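Local coordinates for probable branched-chain amino acid ABC transporter, amino acid binding protein (Thermus thermophilus, PDB 3LKB) that probably serves as the substrate-binding component of a branched-chain amino acid ABC transporter and holds a bound valine in this crystal, at residues Gln268-Gly272 and Ile282-Thr288; Glu299-Arg303 and Met323-Phe329. The protein carries 2 engineered substitutions. The contacts are given in a common frame with arbitrary orientation. Numbering follows the deposited sequence.

Interaction 1: residues Gln268-Gly272 and Ile282-Thr288; sequences QKEIG and IESVNYT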
loop_
_atom_site.group_PDB
_atom_site.type_symbol
_atom_site.label_atom_id
_atom_site.label_comp_id
_atom_site.label_asym_id
_atom_site.label_seq_id
_atom_site.Cartn_x
_atom_site.Cartn_y
_atom_site.Cartn_z
ATOM N N GLN A 268 -7.799 3.824 -19.957
ATOM C CA GLN A 268 -7.432 3.469 -18.587
ATOM C C GLN A 268 -8.083 2.132 -18.189
ATOM O O GLN A 268 -7.400 1.264 -17.638
ATOM C CB GLN A 268 -7.751 4.651 -17.631
ATOM C CG GLN A 268 -8.521 4.356 -16.340
ATOM C CD GLN A 268 -8.597 5.555 -15.398
ATOM O OE1 GLN A 268 -8.968 5.417 -14.230
ATOM N NE2 GLN A 268 -8.263 6.733 -15.897
ATOM N N LYS A 269 -9.372 1.976 -18.524
ATOM C CA LYS A 269 -10.181 0.789 -18.241
ATOM C C LYS A 269 -9.634 -0.450 -18.950
ATOM O O LYS A 269 -9.355 -1.493 -18.322
ATOM C CB LYS A 269 -11.637 1.035 -18.683
ATOM C CG LYS A 269 -12.659 1.507 -17.620
ATOM C CD LYS A 269 -12.063 2.431 -16.590
ATOM C CE LYS A 269 -12.966 3.664 -16.273
ATOM N NZ LYS A 269 -14.468 3.568 -16.574
ATOM N N GLU A 270 -9.407 -0.296 -20.248
ATOM C CA GLU A 270 -8.832 -1.324 -21.083
ATOM C C GLU A 270 -7.470 -1.775 -20.555
ATOM O O GLU A 270 -7.233 -2.977 -20.391
ATOM C CB GLU A 270 -8.714 -0.826 -22.536
ATOM C CG GLU A 270 -7.936 -1.787 -23.460
ATOM C CD GLU A 270 -7.842 -1.366 -24.966
ATOM O OE1 GLU A 270 -8.299 -0.272 -25.396
ATOM O OE2 GLU A 270 -7.259 -2.175 -25.734
ATOM N N ILE A 271 -6.592 -0.817 -20.273
ATOM C CA ILE A 271 -5.262 -1.149 -19.768
ATOM C C ILE A 271 -5.366 -1.793 -18.381
ATOM O O ILE A 271 -4.740 -2.819 -18.069
ATOM C CB ILE A 271 -4.349 0.100 -19.783
ATOM C CG1 ILE A 271 -3.976 0.465 -21.242
ATOM C CG2 ILE A 271 -3.129 -0.107 -18.917
ATOM C CD1 ILE A 271 -3.149 1.765 -21.368
ATOM N N GLY A 272 -6.212 -1.213 -17.547
ATOM C CA GLY A 272 -6.389 -1.778 -16.222
ATOM C C GLY A 272 -6.841 -3.225 -16.253
ATOM O O GLY A 272 -6.338 -4.029 -15.507
ATOM N N ILE A 282 -8.569 0.494 -11.028
ATOM C CA ILE A 282 -9.058 0.857 -12.349
ATOM C C ILE A 282 -9.853 2.174 -12.241
ATOM O O ILE A 282 -9.702 3.066 -13.080
ATOM C CB ILE A 282 -10.027 -0.212 -12.967
ATOM C CG1 ILE A 282 -9.365 -1.573 -13.328
ATOM C CG2 ILE A 282 -10.784 0.362 -14.146
ATOM C CD1 ILE A 282 -7.947 -1.490 -13.656
ATOM N N GLU A 283 -10.666 2.315 -11.199
ATOM C CA GLU A 283 -11.519 3.494 -11.112
ATOM C C GLU A 283 -10.956 4.694 -10.355
ATOM O O GLU A 283 -11.614 5.726 -10.260
ATOM C CB GLU A 283 -12.919 3.134 -10.611
ATOM C CG GLU A 283 -12.984 2.469 -9.285
ATOM C CD GLU A 283 -14.399 1.901 -8.953
ATOM O OE1 GLU A 283 -14.671 1.700 -7.730
ATOM O OE2 GLU A 283 -15.212 1.653 -9.909
ATOM N N SER A 284 -9.761 4.554 -9.789
ATOM C CA SER A 284 -9.225 5.633 -9.015
ATOM C C SER A 284 -8.880 6.806 -9.909
ATOM O O SER A 284 -8.344 6.621 -10.994
ATOM C CB SER A 284 -7.980 5.160 -8.302
ATOM O OG SER A 284 -7.554 6.133 -7.374
ATOM N N VAL A 285 -9.175 8.016 -9.461
ATOM C CA VAL A 285 -8.751 9.193 -10.189
ATOM C C VAL A 285 -7.226 9.279 -10.203
ATOM O O VAL A 285 -6.647 9.855 -11.112
ATOM C CB VAL A 285 -9.365 10.479 -9.622
ATOM C CG1 VAL A 285 -8.627 10.932 -8.325
ATOM C CG2 VAL A 285 -9.395 11.605 -10.706
ATOM N N ASN A 286 -6.563 8.634 -9.242
ATOM C CA ASN A 286 -5.081 8.633 -9.243
ATOM C C ASN A 286 -4.385 7.674 -10.224
ATOM O O ASN A 286 -3.278 7.922 -10.712
ATOM C CB ASN A 286 -4.572 8.624 -7.812
ATOM C CG ASN A 286 -4.992 9.903 -7.100
ATOM O OD1 ASN A 286 -4.773 11.002 -7.628
ATOM N ND2 ASN A 286 -5.673 9.785 -5.987
ATOM N N TYR A 287 -5.083 6.609 -10.565
ATOM C CA TYR A 287 -4.715 5.789 -11.700
ATOM C C TYR A 287 -4.851 6.629 -12.966
ATOM O O TYR A 287 -3.967 6.655 -13.784
ATOM C CB TYR A 287 -5.613 4.548 -11.701
ATOM C CG TYR A 287 -5.173 3.442 -12.605
ATOM C CD1 TYR A 287 -4.042 2.713 -12.308
ATOM C CD2 TYR A 287 -5.874 3.154 -13.784
ATOM C CE1 TYR A 287 -3.612 1.706 -13.119
ATOM C CE2 TYR A 287 -5.449 2.114 -14.646
ATOM C CZ TYR A 287 -4.298 1.405 -14.293
ATOM O OH TYR A 287 -3.813 0.384 -15.059
ATOM N N THR A 288 -5.904 7.417 -13.091
ATOM C CA THR A 288 -5.992 8.383 -14.201
ATOM C C THR A 288 -4.817 9.381 -14.180
ATOM O O THR A 288 -4.227 9.682 -15.213
ATOM C CB THR A 288 -7.318 9.196 -14.149
ATOM O OG1 THR A 288 -8.397 8.333 -13.801
ATOM C CG2 THR A 288 -7.628 9.872 -15.493
#

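Interaction 2: residues Glu299-Arg303 and Met323-Phe329; sequences EAIRR and MNGPNAF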
loop_
_atom_site.group_PDB
_atom_site.type_symbol
_atom_site.label_atom_id
_atom_site.label_comp_id
_atom_site.label_asym_id
_atom_site.label_seq_id
_atom_site.Cartn_x
_atom_site.Cartn_y
_atom_site.Cartn_z
ATOM N N GLU A 299 4.512 10.543 -24.674
ATOM C CA GLU A 299 4.319 11.344 -25.905
ATOM C C GLU A 299 5.499 12.284 -26.219
ATOM O O GLU A 299 5.798 12.527 -27.364
ATOM C CB GLU A 299 2.964 12.068 -25.894
ATOM C CG GLU A 299 2.745 13.141 -27.008
ATOM C CD GLU A 299 2.493 12.563 -28.395
ATOM O OE1 GLU A 299 2.488 11.328 -28.511
ATOM O OE2 GLU A 299 2.293 13.343 -29.377
ATOM N N ALA A 300 6.178 12.822 -25.219
ATOM C CA ALA A 300 7.311 13.704 -25.517
ATOM C C ALA A 300 8.512 12.909 -26.051
ATOM O O ALA A 300 9.216 13.411 -26.940
ATOM C CB ALA A 300 7.709 14.499 -24.318
ATOM N N ILE A 301 8.758 11.703 -25.557
ATOM C CA ILE A 301 9.748 10.780 -26.106
ATOM C C ILE A 301 9.480 10.451 -27.587
ATOM O O ILE A 301 10.371 10.399 -28.378
ATOM C CB ILE A 301 9.895 9.437 -25.267
ATOM C CG1 ILE A 301 10.476 9.626 -23.879
ATOM C CG2 ILE A 301 10.651 8.426 -25.984
ATOM C CD1 ILE A 301 10.570 10.927 -23.520
ATOM N N ARG A 302 8.232 10.246 -27.918
ATOM C CA ARG A 302 7.814 9.973 -29.262
ATOM C C ARG A 302 8.068 11.147 -30.191
ATOM O O ARG A 302 8.563 10.977 -31.246
ATOM C CB ARG A 302 6.344 9.526 -29.334
ATOM C CG ARG A 302 5.928 9.040 -30.664
ATOM C CD ARG A 302 4.475 8.914 -30.861
ATOM N NE ARG A 302 3.846 10.182 -30.839
ATOM C CZ ARG A 302 3.690 10.985 -31.867
ATOM N NH1 ARG A 302 4.090 10.651 -33.058
ATOM N NH2 ARG A 302 3.125 12.120 -31.671
ATOM N N ARG A 303 7.722 12.330 -29.749
ATOM C CA ARG A 303 8.001 13.526 -30.483
ATOM C C ARG A 303 9.477 13.798 -30.613
ATOM O O ARG A 303 9.942 14.138 -31.642
ATOM C CB ARG A 303 7.243 14.702 -29.931
ATOM C CG ARG A 303 5.825 14.707 -30.300
ATOM C CD ARG A 303 5.069 15.398 -29.311
ATOM N NE ARG A 303 3.650 15.376 -29.477
ATOM C CZ ARG A 303 2.909 16.446 -29.431
ATOM N NH1 ARG A 303 3.501 17.571 -29.326
ATOM N NH2 ARG A 303 1.627 16.371 -29.515
ATOM N N MET A 323 4.716 21.569 -27.325
ATOM C CA MET A 323 3.421 20.859 -27.170
ATOM C C MET A 323 2.300 21.868 -26.920
ATOM O O MET A 323 1.750 21.944 -25.801
ATOM C CB MET A 323 3.530 19.863 -26.010
ATOM C CG MET A 323 2.529 18.695 -25.933
ATOM S SD MET A 323 2.887 17.600 -24.464
ATOM C CE MET A 323 3.978 16.422 -25.196
ATOM N N ASN A 324 1.985 22.668 -27.950
ATOM C CA ASN A 324 0.951 23.705 -27.854
ATOM C C ASN A 324 0.212 24.002 -29.146
ATOM O O ASN A 324 0.605 23.557 -30.239
ATOM C CB ASN A 324 1.543 25.005 -27.309
ATOM C CG ASN A 324 2.801 25.405 -28.036
ATOM O OD1 ASN A 324 2.769 25.755 -29.218
ATOM N ND2 ASN A 324 3.905 25.350 -27.352
ATOM N N GLY A 325 -0.877 24.751 -29.015
ATOM C CA GLY A 325 -1.763 25.031 -30.161
ATOM C C GLY A 325 -2.354 23.763 -30.744
ATOM O O GLY A 325 -2.813 22.897 -30.018
ATOM N N PRO A 326 -2.385 23.666 -32.070
ATOM C CA PRO A 326 -2.797 22.461 -32.806
ATOM C C PRO A 326 -1.832 21.294 -32.564
ATOM O O PRO A 326 -2.104 20.180 -32.986
ATOM C CB PRO A 326 -2.653 22.874 -34.299
ATOM C CG PRO A 326 -2.449 24.336 -34.302
ATOM C CD PRO A 326 -2.041 24.795 -32.952
ATOM N N ASN A 327 -0.692 21.568 -31.939
ATOM C CA ASN A 327 0.303 20.537 -31.634
ATOM C C ASN A 327 0.206 20.138 -30.136
ATOM O O ASN A 327 1.137 19.568 -29.560
ATOM C CB ASN A 327 1.696 21.076 -31.986
ATOM C CG ASN A 327 2.761 19.979 -32.103
ATOM O OD1 ASN A 327 3.900 20.124 -31.592
ATOM N ND2 ASN A 327 2.406 18.885 -32.750
ATOM N N ALA A 328 -0.936 20.435 -29.525
ATOM C CA ALA A 328 -1.167 20.079 -28.140
ATOM C C ALA A 328 -1.436 18.578 -28.018
ATOM O O ALA A 328 -1.760 17.911 -29.002
ATOM C CB ALA A 328 -2.333 20.868 -27.549
ATOM N N PHE A 329 -1.302 18.063 -26.802
ATOM C CA PHE A 329 -1.527 16.668 -26.562
ATOM C C PHE A 329 -2.928 16.515 -25.946
ATOM O O PHE A 329 -3.265 17.128 -24.923
ATOM C CB PHE A 329 -0.377 16.108 -25.687
ATOM C CG PHE A 329 -0.487 14.653 -25.376
ATOM C CD1 PHE A 329 -0.751 13.717 -26.379
ATOM C CD2 PHE A 329 -0.283 14.208 -24.072
ATOM C CE1 PHE A 329 -0.859 12.345 -26.081
ATOM C CE2 PHE A 329 -0.376 12.851 -23.740
ATOM C CZ PHE A 329 -0.671 11.916 -24.749
#

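Interaction 1: residues Gln268-Gly272 and Ile282-Thr288
The segment 282-288 opens at Ile-282, the last residue of the short helix 279-282, whose side chain lies against helix 263-274. Its CG2 sits 3.4 Å from CD of Lys-269, and the backbones are closest here, with the CA atoms of Ile-282 and Gly-272 5.4 Å apart. The carbonyl oxygen of Ile-282 faces the carboxamide of Gln-268, which fills the space between the two segments. Past Glu-283, Ser-284 N-caps helix 285-308: its OG accepts from Asn-286 N (3.3 Å) and also pairs with Asp-237. Val-285 and Asn-286 turn away from helix 263-274. Tyr-287 turns back toward it, with Gln-268 O at its ring edge, 3.7 Å from CE2, and Gly-272 CA 3.6 Å from OH. That hydroxyl is hydrogen-bonded to Asp-33, tying in helix 21-41. Thr-288 closes the contact, its OG1 beside the Gln-268 carboxamide. This is a buried packing of helix 263-274 against the start of helix 285-308, with the short helix 279-282 in the connection and a serine N-cap starting the long helix, within the periplasmic binding protein fold of the leucine-binding protein family.

Interaction 2: residues Glu299-Arg303 and Met323-Phe329
One carboxylate gathers two arginines here, and one of them carries on across the contact. Glu-299 OE2 lies 2.4 Å from Arg-303 NE, a very short salt bridge, and 2.7 Å from Arg-302 NH2, while Glu-299 OE1 accepts from Arg-302 NE at 2.9 Å. Held by this network on the surface of helix 285-308, the Arg-303 guanidinium points its outer edge at the loop, where NH1 and NH2 of Arg-303 both donate to the one acceptor, Asn-327 O, at 3.1 and 3.2 Å. That carbonyl is presented by a tight turn in which Asn-327 N bonds to Asn-324 O (2.9 Å) and Ala-328 N to Gly-325 O (3.1 Å); Gly-325 takes a positive phi there. Beside these polar groups the contact is apolar. Met-323 swings its thioether inward so that CE lies over one face of the guanidinium, 3.9 Å from Glu-299 CG and 4.3 Å from Ala-300 CB. Glu-299 CB in turn makes a CH-pi contact with the Phe-329 ring, 3.8 Å from its centroid. Backbone bonds from Met-323 to Phe-345 and from Phe-329 to Ile-343 tie the residues flanking the turn to either side of Asp-344, a sodium ligand. This is helix-to-loop packing in the periplasmic binding protein fold, with helix 285-308 holding a loop near the sodium site.

How the interactions relate
Both contacts draw on helix 285-308: interaction 1 packs its N-terminal start against helix 263-274, and interaction 2 uses a stretch about four turns further along to hold the loop 323-329. Their centres are about 22 Å apart and their nearest atoms about 10 Å, so they do not touch and the shared helix is what joins them. They also lie near different sites. The side chain of Ser-284 in interaction 1 is about 12 Å from the bound valine, and Asn-286 touches Tyr-232, one of the residues lining that pocket. In interaction 2, the Ala-328 side chain is instead about 8 Å from the sodium ion, bound by Asp-344, Thr-351 and Gly-352.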